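Local structure of 5-carboxyvanillate decarboxylase (Sphingomonas paucimobilis, 4L6D) at residues Phe234-Leu239 with Ile284-Pro289; Ile269-Val274 with Ala278-Ser283; Arg91-Ala96 with Leu114-Pro119. The protein probably catalyses the metal-dependent, non-oxidative removal of carbon dioxide from 5-carboxyvanillate to give vanillate, using a manganese-binding amidohydrolase-fold active site. One frame throughout, in Å; residues are numbered along the deposited sequence.

Interaction 1. Residues Phe234-Leu239 with Ile284-Pro289. With VNL (4-hydroxy-3-methoxybenzoate), chain L.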
# COMPACT_ATOMS: atom_id res chain seq x y z
N PHE A 234 5.72 4.42 -5.26
CA PHE A 234 6.06 5.18 -4.07
C PHE A 234 7.01 4.40 -3.17
O PHE A 234 7.80 4.99 -2.44
CB PHE A 234 4.79 5.56 -3.28
CG PHE A 234 4.96 6.74 -2.36
CD1 PHE A 234 5.20 8.00 -2.89
CD2 PHE A 234 4.85 6.60 -0.99
CE1 PHE A 234 5.35 9.11 -2.07
CE2 PHE A 234 4.99 7.71 -0.14
CZ PHE A 234 5.24 8.96 -0.69
N TRP A 235 6.92 3.07 -3.25
CA TRP A 235 7.67 2.17 -2.36
C TRP A 235 9.03 1.69 -2.89
O TRP A 235 9.67 0.86 -2.25
CB TRP A 235 6.85 0.93 -2.03
CG TRP A 235 5.63 1.11 -1.16
CD1 TRP A 235 4.32 1.14 -1.55
CD2 TRP A 235 5.62 1.23 0.28
NE1 TRP A 235 3.50 1.28 -0.45
CE2 TRP A 235 4.27 1.33 0.68
CE3 TRP A 235 6.62 1.26 1.25
CZ2 TRP A 235 3.89 1.47 2.01
CZ3 TRP A 235 6.24 1.41 2.59
CH2 TRP A 235 4.89 1.51 2.95
N LEU A 236 9.44 2.16 -4.07
CA LEU A 236 10.62 1.59 -4.73
C LEU A 236 11.90 1.60 -3.90
O LEU A 236 12.63 0.62 -3.87
CB LEU A 236 10.89 2.31 -6.06
CG LEU A 236 9.78 2.19 -7.12
CD1 LEU A 236 10.17 2.96 -8.37
CD2 LEU A 236 9.45 0.73 -7.45
N TRP A 237 12.17 2.72 -3.23
CA TRP A 237 13.42 2.80 -2.47
C TRP A 237 13.48 1.76 -1.34
O TRP A 237 14.50 1.08 -1.15
CB TRP A 237 13.66 4.23 -1.95
CG TRP A 237 15.06 4.42 -1.46
CD1 TRP A 237 16.13 4.88 -2.19
CD2 TRP A 237 15.57 4.13 -0.16
NE1 TRP A 237 17.26 4.89 -1.41
CE2 TRP A 237 16.94 4.44 -0.15
CE3 TRP A 237 14.99 3.63 1.02
CZ2 TRP A 237 17.75 4.27 0.97
CZ3 TRP A 237 15.78 3.47 2.13
CH2 TRP A 237 17.15 3.78 2.10
N ARG A 238 12.38 1.63 -0.61
CA ARG A 238 12.29 0.69 0.50
C ARG A 238 12.30 -0.77 0.04
O ARG A 238 12.93 -1.61 0.68
CB ARG A 238 11.02 0.99 1.30
CG ARG A 238 10.78 0.16 2.56
CD ARG A 238 10.00 1.04 3.52
NE ARG A 238 9.45 0.39 4.71
CZ ARG A 238 10.13 0.17 5.83
NH1 ARG A 238 11.44 0.42 5.89
NH2 ARG A 238 9.51 -0.36 6.88
N LEU A 239 11.61 -1.06 -1.06
CA LEU A 239 11.67 -2.40 -1.64
C LEU A 239 13.12 -2.77 -1.95
O LEU A 239 13.56 -3.88 -1.64
CB LEU A 239 10.83 -2.47 -2.92
CG LEU A 239 9.31 -2.53 -2.70
CD1 LEU A 239 8.60 -2.21 -4.00
CD2 LEU A 239 8.90 -3.91 -2.20
N ILE A 284 6.27 10.00 -13.11
CA ILE A 284 7.12 10.31 -14.26
C ILE A 284 8.58 10.41 -13.84
O ILE A 284 9.47 9.91 -14.53
CB ILE A 284 6.67 11.59 -14.96
CG1 ILE A 284 5.29 11.37 -15.61
CG2 ILE A 284 7.71 12.04 -16.00
CD1 ILE A 284 4.62 12.67 -16.06
N GLU A 285 8.83 11.05 -12.69
CA GLU A 285 10.20 11.23 -12.21
C GLU A 285 10.92 9.93 -11.86
O GLU A 285 12.12 9.78 -12.16
CB GLU A 285 10.24 12.17 -11.01
CG GLU A 285 11.65 12.38 -10.48
CD GLU A 285 11.72 13.28 -9.26
OE1 GLU A 285 10.70 13.88 -8.89
OE2 GLU A 285 12.82 13.37 -8.68
N VAL A 286 10.22 9.00 -11.20
CA VAL A 286 10.86 7.76 -10.76
C VAL A 286 10.77 6.62 -11.76
O VAL A 286 11.60 5.71 -11.72
CB VAL A 286 10.36 7.29 -9.36
CG1 VAL A 286 10.55 8.41 -8.34
CG2 VAL A 286 8.91 6.83 -9.41
N LEU A 287 9.78 6.64 -12.66
CA LEU A 287 9.64 5.57 -13.65
C LEU A 287 10.10 5.95 -15.05
O LEU A 287 10.41 5.07 -15.86
CB LEU A 287 8.18 5.11 -13.75
CG LEU A 287 7.48 4.72 -12.46
CD1 LEU A 287 6.04 4.34 -12.78
CD2 LEU A 287 8.20 3.56 -11.74
N GLY A 288 10.14 7.25 -15.33
CA GLY A 288 10.40 7.71 -16.68
C GLY A 288 9.08 7.98 -17.38
O GLY A 288 8.09 7.29 -17.14
N PRO A 289 9.05 9.00 -18.25
CA PRO A 289 7.80 9.37 -18.94
C PRO A 289 7.26 8.28 -19.87
O PRO A 289 6.07 8.30 -20.15
CB PRO A 289 8.19 10.63 -19.71
CG PRO A 289 9.70 10.52 -19.89
CD PRO A 289 10.16 9.89 -18.60
C1 VNL L . 15.05 5.22 -5.76
CO1 VNL L . 14.31 4.03 -5.73
CO2 VNL L . 16.46 5.23 -5.72
CM1 VNL L . 14.97 2.79 -5.65
CM2 VNL L . 17.14 4.01 -5.64
OM VNL L . 18.50 3.88 -5.60
CZ VNL L . 16.37 2.75 -5.60
CC VNL L . 14.33 6.53 -5.84
CV VNL L . 19.35 5.05 -5.66
O1 VNL L . 13.28 6.64 -6.55
O2 VNL L . 14.81 7.49 -5.19
O3 VNL L . 17.10 1.60 -5.42

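Interaction 2. Residues Ile269-Val274 with Ala278-Ser283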
# COMPACT_ATOMS: atom_id res chain seq x y z
N ILE A 269 2.57 1.82 -15.83
CA ILE A 269 1.44 2.15 -14.98
C ILE A 269 0.43 3.02 -15.70
O ILE A 269 0.75 3.64 -16.72
CB ILE A 269 1.87 2.85 -13.65
CG1 ILE A 269 2.35 4.28 -13.89
CG2 ILE A 269 2.96 2.04 -12.96
CD1 ILE A 269 2.46 5.09 -12.60
N THR A 270 -0.79 3.07 -15.17
CA THR A 270 -1.78 4.03 -15.64
C THR A 270 -2.29 4.89 -14.51
O THR A 270 -2.11 4.55 -13.33
CB THR A 270 -2.98 3.40 -16.37
OG1 THR A 270 -4.00 3.06 -15.42
CG2 THR A 270 -2.57 2.16 -17.19
N THR A 271 -2.94 5.99 -14.87
CA THR A 271 -3.44 6.96 -13.91
C THR A 271 -4.90 6.74 -13.51
O THR A 271 -5.49 7.62 -12.89
CB THR A 271 -3.34 8.39 -14.48
OG1 THR A 271 -4.21 8.51 -15.61
CG2 THR A 271 -1.89 8.69 -14.93
N SER A 272 -5.48 5.59 -13.86
CA SER A 272 -6.89 5.34 -13.53
C SER A 272 -7.17 5.63 -12.06
O SER A 272 -6.47 5.15 -11.18
CB SER A 272 -7.27 3.90 -13.84
OG SER A 272 -6.35 3.01 -13.24
N GLY A 273 -8.20 6.43 -11.79
CA GLY A 273 -8.59 6.67 -10.41
C GLY A 273 -7.63 7.46 -9.55
O GLY A 273 -7.85 7.56 -8.34
N VAL A 274 -6.59 8.03 -10.15
CA VAL A 274 -5.61 8.84 -9.42
C VAL A 274 -5.34 10.11 -10.22
O VAL A 274 -4.30 10.26 -10.87
CB VAL A 274 -4.30 8.08 -9.12
CG1 VAL A 274 -3.35 8.94 -8.27
CG2 VAL A 274 -4.62 6.76 -8.41
N ALA A 278 0.33 15.85 -8.68
CA ALA A 278 1.50 15.59 -7.86
C ALA A 278 1.94 14.14 -7.97
O ALA A 278 3.14 13.85 -8.07
CB ALA A 278 1.22 15.93 -6.39
N ALA A 279 0.98 13.21 -7.95
CA ALA A 279 1.30 11.80 -8.05
C ALA A 279 1.79 11.48 -9.46
O ALA A 279 2.65 10.62 -9.65
CB ALA A 279 0.09 10.93 -7.70
N LEU A 280 1.22 12.17 -10.45
CA LEU A 280 1.63 11.97 -11.84
C LEU A 280 3.07 12.42 -12.02
O LEU A 280 3.89 11.70 -12.61
CB LEU A 280 0.72 12.77 -12.79
CG LEU A 280 1.16 12.81 -14.27
CD1 LEU A 280 1.18 11.40 -14.84
CD2 LEU A 280 0.24 13.70 -15.09
N ARG A 281 3.39 13.61 -11.50
CA ARG A 281 4.76 14.13 -11.56
C ARG A 281 5.77 13.21 -10.87
O ARG A 281 6.85 12.96 -11.41
CB ARG A 281 4.81 15.53 -10.94
CG ARG A 281 4.45 16.65 -11.90
CD ARG A 281 4.57 18.03 -11.24
NE ARG A 281 3.30 18.51 -10.70
CZ ARG A 281 2.99 18.54 -9.40
NH1 ARG A 281 1.81 18.98 -9.00
NH2 ARG A 281 3.88 18.13 -8.50
N TYR A 282 5.41 12.70 -9.69
CA TYR A 282 6.26 11.77 -8.95
C TYR A 282 6.53 10.50 -9.80
O TYR A 282 7.66 10.03 -9.91
CB TYR A 282 5.60 11.38 -7.60
CG TYR A 282 6.35 10.24 -6.95
CD1 TYR A 282 7.44 10.49 -6.12
CD2 TYR A 282 6.03 8.92 -7.23
CE1 TYR A 282 8.16 9.45 -5.57
CE2 TYR A 282 6.75 7.87 -6.69
CZ TYR A 282 7.82 8.14 -5.87
OH TYR A 282 8.56 7.12 -5.33
N SER A 283 5.47 9.97 -10.40
CA SER A 283 5.59 8.73 -11.16
C SER A 283 6.46 8.89 -12.40
O SER A 283 7.31 8.04 -12.71
CB SER A 283 4.21 8.19 -11.53
OG SER A 283 3.50 7.90 -10.33

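Interaction 3. Residues Arg91-Ala96 with Leu114-Pro119. With VNL (4-hydroxy-3-methoxybenzoate), chain K.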
# COMPACT_ATOMS: atom_id res chain seq x y z
N ARG A 91 -14.61 -21.48 -21.33
CA ARG A 91 -15.59 -21.21 -22.37
C ARG A 91 -15.97 -19.74 -22.43
O ARG A 91 -16.03 -19.14 -23.51
CB ARG A 91 -16.84 -22.07 -22.16
CG ARG A 91 -17.88 -21.91 -23.26
CD ARG A 91 -19.05 -22.86 -23.05
NE ARG A 91 -19.57 -22.72 -21.69
CZ ARG A 91 -20.47 -21.81 -21.33
NH1 ARG A 91 -20.98 -20.98 -22.24
NH2 ARG A 91 -20.88 -21.74 -20.07
N LEU A 92 -16.22 -19.13 -21.27
CA LEU A 92 -16.65 -17.74 -21.28
C LEU A 92 -15.54 -16.78 -21.68
O LEU A 92 -15.81 -15.75 -22.29
CB LEU A 92 -17.25 -17.34 -19.93
CG LEU A 92 -18.62 -17.97 -19.69
CD1 LEU A 92 -19.09 -17.63 -18.28
CD2 LEU A 92 -19.63 -17.49 -20.75
N ALA A 93 -14.29 -17.11 -21.36
CA ALA A 93 -13.19 -16.25 -21.79
C ALA A 93 -13.11 -16.28 -23.31
O ALA A 93 -12.93 -15.23 -23.93
CB ALA A 93 -11.87 -16.70 -21.17
N ARG A 94 -13.23 -17.46 -23.89
CA ARG A 94 -13.17 -17.59 -25.33
C ARG A 94 -14.28 -16.76 -25.98
O ARG A 94 -14.03 -16.02 -26.94
CB ARG A 94 -13.26 -19.07 -25.73
CG ARG A 94 -12.90 -19.37 -27.19
CD ARG A 94 -14.05 -19.09 -28.13
NE ARG A 94 -15.17 -19.99 -27.87
CZ ARG A 94 -16.41 -19.79 -28.30
NH1 ARG A 94 -17.35 -20.68 -28.03
NH2 ARG A 94 -16.71 -18.69 -28.98
N ILE A 95 -15.50 -16.88 -25.45
CA ILE A 95 -16.65 -16.15 -25.98
C ILE A 95 -16.47 -14.65 -25.80
O ILE A 95 -16.66 -13.86 -26.74
CB ILE A 95 -17.95 -16.62 -25.31
CG1 ILE A 95 -18.31 -18.03 -25.79
CG2 ILE A 95 -19.10 -15.64 -25.58
CD1 ILE A 95 -19.40 -18.69 -24.97
N ALA A 96 -16.05 -14.24 -24.60
CA ALA A 96 -15.84 -12.83 -24.32
C ALA A 96 -14.73 -12.25 -25.19
O ALA A 96 -14.78 -11.08 -25.58
CB ALA A 96 -15.51 -12.61 -22.86
N LEU A 114 -8.44 -5.58 -24.82
CA LEU A 114 -7.63 -6.56 -24.11
C LEU A 114 -8.42 -7.84 -23.99
O LEU A 114 -9.58 -7.84 -23.57
CB LEU A 114 -7.28 -6.04 -22.72
CG LEU A 114 -6.52 -4.71 -22.66
CD1 LEU A 114 -6.22 -4.35 -21.22
CD2 LEU A 114 -5.23 -4.80 -23.47
N GLY A 115 -7.80 -8.95 -24.36
CA GLY A 115 -8.41 -10.26 -24.18
C GLY A 115 -8.17 -10.73 -22.76
O GLY A 115 -7.29 -10.20 -22.08
N THR A 116 -8.93 -11.72 -22.32
CA THR A 116 -8.76 -12.27 -20.98
C THR A 116 -8.65 -13.78 -21.09
O THR A 116 -8.58 -14.32 -22.19
CB THR A 116 -9.88 -11.78 -19.99
OG1 THR A 116 -9.47 -12.00 -18.63
CG2 THR A 116 -11.21 -12.46 -20.26
N PHE A 117 -8.57 -14.45 -19.95
CA PHE A 117 -8.40 -15.89 -19.94
C PHE A 117 -8.77 -16.43 -18.57
O PHE A 117 -8.97 -15.66 -17.64
CB PHE A 117 -6.96 -16.28 -20.29
CG PHE A 117 -5.92 -15.52 -19.51
CD1 PHE A 117 -5.45 -14.28 -19.98
CD2 PHE A 117 -5.39 -16.03 -18.34
CE1 PHE A 117 -4.50 -13.57 -19.27
CE2 PHE A 117 -4.42 -15.31 -17.62
CZ PHE A 117 -3.98 -14.08 -18.10
N ALA A 118 -8.85 -17.75 -18.47
CA ALA A 118 -9.20 -18.39 -17.21
C ALA A 118 -7.99 -19.12 -16.63
O ALA A 118 -7.75 -20.27 -16.99
CB ALA A 118 -10.36 -19.37 -17.44
N PRO A 119 -7.24 -18.45 -15.73
CA PRO A 119 -6.02 -19.06 -15.16
C PRO A 119 -6.32 -20.27 -14.29
O PRO A 119 -5.37 -20.94 -13.89
CB PRO A 119 -5.43 -17.93 -14.29
CG PRO A 119 -6.15 -16.69 -14.65
CD PRO A 119 -7.50 -17.12 -15.17
C1 VNL K . -15.24 -24.06 -24.96
CO1 VNL K . -14.15 -23.87 -24.10
CO2 VNL K . -16.17 -25.11 -24.75
CM1 VNL K . -13.96 -24.71 -22.99
CM2 VNL K . -16.01 -25.95 -23.65
OM VNL K . -16.85 -26.98 -23.35
CZ VNL K . -14.87 -25.74 -22.74
CC VNL K . -15.43 -23.15 -26.15
CV VNL K . -18.07 -27.18 -24.11
O1 VNL K . -14.47 -22.44 -26.54
O2 VNL K . -16.55 -23.14 -26.71
O3 VNL K . -14.71 -26.63 -21.70

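Interaction 1. Residues Phe234-Leu239 with Ile284-Pro289
L236 and V286 belong to a peripheral vanillate-binding pocket, where the start of helix 236-249 faces the end of helix 277-287. The direct contact is small and apolar, and one methyl of L236 carries it. CD1 of L236 lies 3.9 Å from L287 CD2, the two leucine side chains crossing at about a right angle, and 4.2 Å from V286 CG2. With CG of L236 anti to its carbonyl carbon (chi1 -63°), the branch is directed across the gap between the helices.

The ligand occupies the adjoining space. V286 CG1 comes within 3.7 Å of the carboxylate O1 of vanillate, while CB of L236 lies at the edge of the aromatic ring, 3.8 Å from CO1. W237 covers one face of the vanillate ring: its CA approaches CM1 at 3.5 Å, and its indole presents an edge to that face, with CD1 3.6 Å from CO2. D240, S260 and R264 complete the pocket.

The helix carrying V286 and L287 ends at G288, where the chain leaves helical geometry with a positive phi of 95°; V286 O accepts a hydrogen bond from R264 NE. F263, on helix 259-266, packs against both L236 and L287. The arrangement is consistent with helices that follow neighbouring strands of the amidohydrolase (beta/alpha)8 barrel, here lining a ligand pocket.

Interaction 2. Residues Ile269-Val274 with Ala278-Ser283
I269, T271 and V274 each meet one residue of helix 277-287, forming three separate van der Waals touches as the chain leaves strand 267-270. The closest is at I269, whose CD1 sits 3.7 Å from S283 CB. Further along, CG2 of T271 meets CD1 of L280 at 4.1 Å, the two side chains crossing at a slant. V274 closes the row with CG1, placed anti to the backbone N (chi1 -176°), lying 4.0 Å from A279 CB.

S283 could have brought a polar group into this interface, but its hydroxyl is tied back to its own helix. OG donates to A279 O at 2.9 Å, tilted 27° from the carbonyl plane, and S283 N reaches the same oxygen from the opposite face. The doubly used carbonyl thereby holds the serine so that CB, as well as OG, borders the isoleucine methyl.

On the other segment, a type II turn from T271 to V274, closed by V274 N to T271 O at 3.0 Å, brings the valine round to the helix; G273 takes the positive phi this turn needs. M228 packs against I269, T271, V274 and S283, whereas V292 of the next strand touches I269, T271 and L280. Away from the helix, S272 OG is hydrogen-bonded to E8 OE1 and to H227 N, which makes this serine a second-shell neighbour of a manganese ligand. T270 OG1 bonds to Y172 OH.

The chemistry is thus divided: carbon-to-carbon contacts join strand end and helix in this beta-alpha-beta unit, while the hydroxyls of T270 and S272 serve the other side, where S272 probably steadies the carboxylate of E8 for metal binding.

Interaction 3. Residues Arg91-Ala96 with Leu114-Pro119
Between residues 91-96 and 114-119, every contact within 4.5 Å is made by one methyl, CB of A93, and it meets mainly backbone. It rests 3.8 Å from F117 CA, with T116 O and A118 N both slightly farther away, each at 4.2 Å. The only nearby side-chain atom is T116 CG2, 4.4 Å from A93 CB. Because the phenyl ring of F117 is directed away from the helix, the alanine can settle against the main chain, and the CA atoms of A93 and F117 approach to 5.1 Å.

On the side of the helix turned from 114-119, a vanillate is bound. R94 grips its carboxylate with two nearly straight bonds: NE donates to O1 at 2.9 Å and NH1 to O2 at 2.9 Å, both at 172°. Bends at chi2 (-81°) and chi3 (-65°) fold the arginine so that the edge of its guanidinium meets the anion, while I95 CG1 lies against one face and NH2 forms a salt bridge with D98. R91 lays CB and CG over the aromatic face, CG being 3.8 Å from C1. A methionine in place of R94 would probably leave the vanillate carboxylate without its paired donors and remove the salt bridge to D98.

Within the beta-alpha-beta unit of strands 71-76 and 111-115, N97, just beyond A96 on the helix, adds a further link to the strand end: its OD1 accepts from T116 N. T116 OG1 bonds to V142 O on strand 140-144, and F117 packs on A125 and I129 of helix 122-134.

Overall arrangement
Interactions 1 and 2 share helix 277-287 and adjoin directly: their centres are 11 Å apart, L287 CD1 lies 3.7 Å from I269 CD1, and F234 CA lies 3.4 Å from Y282 OH. Both also border the second subunit, where E285 and R281 exchange salt bridges with their counterparts. Interaction 3 lies across the barrel, its centre 29 Å from that of interaction 2, although both reach the same parallel sheet. Interactions 1 and 3 hold separate vanillates distinct from the one beside the manganese. Interaction 2 comes nearer the metal, with the V274 side chain about 11 Å from the ion; the T116 side chain in interaction 3 is about 13 Å from a bound manganese ion.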